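PDB 2RAD: succinoglycan biosynthesis protein, which binds calcium and, as a member of the erythromycin esterase-like family, may be a hydrolase, though its substrate is not established. Local coordinates for residues Ile385-Ala390 / Asp428-Ile433. Residues are numbered along the deposited sequence; the frame is centred on the assembly and turned at random.
Sequences IDLRKA and DILVQI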
loop_
_atom_site.group_PDB
_atom_site.type_symbol
_atom_site.label_atom_id
_atom_site.label_comp_id
_atom_site.label_asym_id
_atom_site.label_seq_id
_atom_site.Cartn_x
_atom_site.Cartn_y
_atom_site.Cartn_z
ATOM N N ILE A 385 7.009 12.449 15.050
ATOM C CA ILE A 385 7.340 12.079 16.418
ATOM C C ILE A 385 7.245 10.568 16.614
ATOM O O ILE A 385 6.331 9.924 16.085
ATOM C CB ILE A 385 6.361 12.787 17.378
ATOM C CG1 ILE A 385 6.500 12.268 18.803
ATOM C CG2 ILE A 385 4.944 12.554 16.904
ATOM C CD1 ILE A 385 5.638 13.047 19.803
ATOM N N ASP A 386 8.200 10.008 17.354
ATOM C CA ASP A 386 8.210 8.572 17.638
ATOM C C ASP A 386 7.246 8.383 18.803
ATOM O O ASP A 386 7.507 8.860 19.911
ATOM C CB ASP A 386 9.619 8.094 18.030
ATOM C CG ASP A 386 9.678 6.586 18.317
ATOM O OD1 ASP A 386 8.896 6.103 19.159
ATOM O OD2 ASP A 386 10.512 5.877 17.712
ATOM N N LEU A 387 6.135 7.697 18.545
ATOM C CA LEU A 387 5.114 7.475 19.560
ATOM C C LEU A 387 5.485 6.416 20.593
ATOM O O LEU A 387 4.903 6.379 21.678
ATOM C CB LEU A 387 3.787 7.094 18.897
ATOM C CG LEU A 387 3.218 8.030 17.826
ATOM C CD1 LEU A 387 1.885 7.474 17.361
ATOM C CD2 LEU A 387 3.042 9.442 18.362
ATOM N N ARG A 388 6.448 5.560 20.255
ATOM C CA ARG A 388 6.905 4.485 21.149
ATOM C C ARG A 388 7.686 4.972 22.376
ATOM O O ARG A 388 7.661 4.325 23.426
ATOM C CB ARG A 388 7.787 3.500 20.382
ATOM C CG ARG A 388 7.062 2.639 19.386
ATOM C CD ARG A 388 8.055 1.973 18.439
ATOM N NE ARG A 388 8.879 2.960 17.741
ATOM C CZ ARG A 388 9.775 2.659 16.806
ATOM N NH1 ARG A 388 9.971 1.400 16.446
ATOM N NH2 ARG A 388 10.478 3.619 16.230
ATOM N N LYS A 389 8.383 6.101 22.238
ATOM C CA LYS A 389 9.181 6.652 23.330
ATOM C C LYS A 389 8.387 7.594 24.230
ATOM O O LYS A 389 8.933 8.544 24.774
ATOM C CB LYS A 389 10.418 7.382 22.777
ATOM C CG LYS A 389 10.139 8.672 22.011
ATOM C CD LYS A 389 11.437 9.475 21.779
ATOM C CE LYS A 389 11.169 10.894 21.218
ATOM N NZ LYS A 389 12.397 11.761 21.111
ATOM N N ALA A 390 7.098 7.329 24.388
ATOM C CA ALA A 390 6.264 8.165 25.238
ATOM C C ALA A 390 6.036 7.476 26.574
ATOM O O ALA A 390 5.765 6.272 26.629
ATOM C CB ALA A 390 4.930 8.442 24.562
ATOM N N ASP A 428 4.180 3.287 14.755
ATOM C CA ASP A 428 5.406 3.421 15.520
ATOM C C ASP A 428 5.772 4.894 15.447
ATOM O O ASP A 428 6.163 5.503 16.441
ATOM C CB ASP A 428 6.523 2.565 14.912
ATOM C CG ASP A 428 6.254 1.067 15.025
ATOM O OD1 ASP A 428 5.993 0.589 16.155
ATOM O OD2 ASP A 428 6.319 0.361 13.991
ATOM N N ILE A 429 5.612 5.467 14.258
ATOM C CA ILE A 429 5.926 6.870 14.009
ATOM C C ILE A 429 4.708 7.547 13.428
ATOM O O ILE A 429 3.918 6.900 12.758
ATOM C CB ILE A 429 7.055 7.031 12.961
ATOM C CG1 ILE A 429 8.366 6.446 13.485
ATOM C CG2 ILE A 429 7.228 8.496 12.608
ATOM C CD1 ILE A 429 8.434 4.943 13.456
ATOM N N LEU A 430 4.568 8.850 13.672
ATOM C CA LEU A 430 3.451 9.616 13.118
ATOM C C LEU A 430 3.948 10.901 12.458
ATOM O O LEU A 430 4.758 11.624 13.025
ATOM C CB LEU A 430 2.463 9.961 14.215
ATOM C CG LEU A 430 1.122 10.409 13.662
ATOM C CD1 LEU A 430 0.034 9.593 14.317
ATOM C CD2 LEU A 430 0.922 11.882 13.919
ATOM N N VAL A 431 3.481 11.180 11.249
ATOM C CA VAL A 431 3.887 12.396 10.547
ATOM C C VAL A 431 2.675 13.324 10.474
ATOM O O VAL A 431 1.699 13.028 9.778
ATOM C CB VAL A 431 4.341 12.107 9.095
ATOM C CG1 VAL A 431 4.871 13.368 8.461
ATOM C CG2 VAL A 431 5.378 11.013 9.072
ATOM N N GLN A 432 2.735 14.443 11.192
ATOM C CA GLN A 432 1.642 15.411 11.192
ATOM C C GLN A 432 1.848 16.548 10.187
ATOM O O GLN A 432 2.916 17.153 10.157
ATOM C CB GLN A 432 1.497 16.030 12.572
ATOM C CG GLN A 432 0.373 17.030 12.653
ATOM C CD GLN A 432 -0.966 16.348 12.761
ATOM O OE1 GLN A 432 -2.008 16.996 12.783
ATOM N NE2 GLN A 432 -0.944 15.024 12.840
ATOM N N ILE A 433 0.831 16.830 9.368
ATOM C CA ILE A 433 0.874 17.928 8.395
ATOM C C ILE A 433 -0.362 18.774 8.707
ATOM O O ILE A 433 -1.484 18.310 8.521
ATOM C CB ILE A 433 0.771 17.437 6.916
ATOM C CG1 ILE A 433 2.010 16.646 6.505
ATOM C CG2 ILE A 433 0.663 18.632 5.984
ATOM C CD1 ILE A 433 2.200 15.362 7.248
#
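Ile385 and Leu430 form an antiparallel hydrogen-bonded pair: Ile385 N donates to Leu430 O at 3.1 Å, and Leu430 N returns a bond to Ile385 O at 3.2 Å. The next pair, Asp386 with Ile429, is non-hydrogen-bonded. A third backbone bond, from Leu387 N to Asp428 O (3.0 Å), holds the chain just past the last bridge, where 385-390 begins to turn.

Apolar contact is modest and lies on the Leu430 side of the sheet. Leu387 slants across Leu430, its CD1 4.1 Å from Leu430 CB, while Phe375 touches Leu430 from a loop.

Asp386 and Arg388 meet beside Ile429. With Asp386 CG anti to the backbone N (chi1 -179°), its carboxylate carbon lies at the edge of the Arg388 guanidinium, in its plane, and Arg388 NH2 reaches the syn side of Asp386 OD2 in a 2.7 Å salt bridge, though 33° out of the carboxylate plane. Arg388 NH2 also donates to Met71 O. Asp386 OD1 accepts from Lys389 N, an Asx motif that ties the turn to the strand end.

Arg388, bent at chi3 (-57°), carries Asp428 CB over one guanidinium face, toward the rim, and its CD comes 3.4 Å from Asp428 OD1. That oxygen makes a salt bridge with Lys334, while OD2 accepts from Ser338 N; Arg388 NE, 4.1 Å from Asp428 OD1, probably adds only a general attraction of charge.

Ile429 bonds through its backbone to Ser338 and Gly340, so strand 429-436 links antiparallel strand 382-386 to parallel strand 336-344. Directional bonds between the segments come from the main chain; Arg388 uses its N-H groups on Asp386 and Met71.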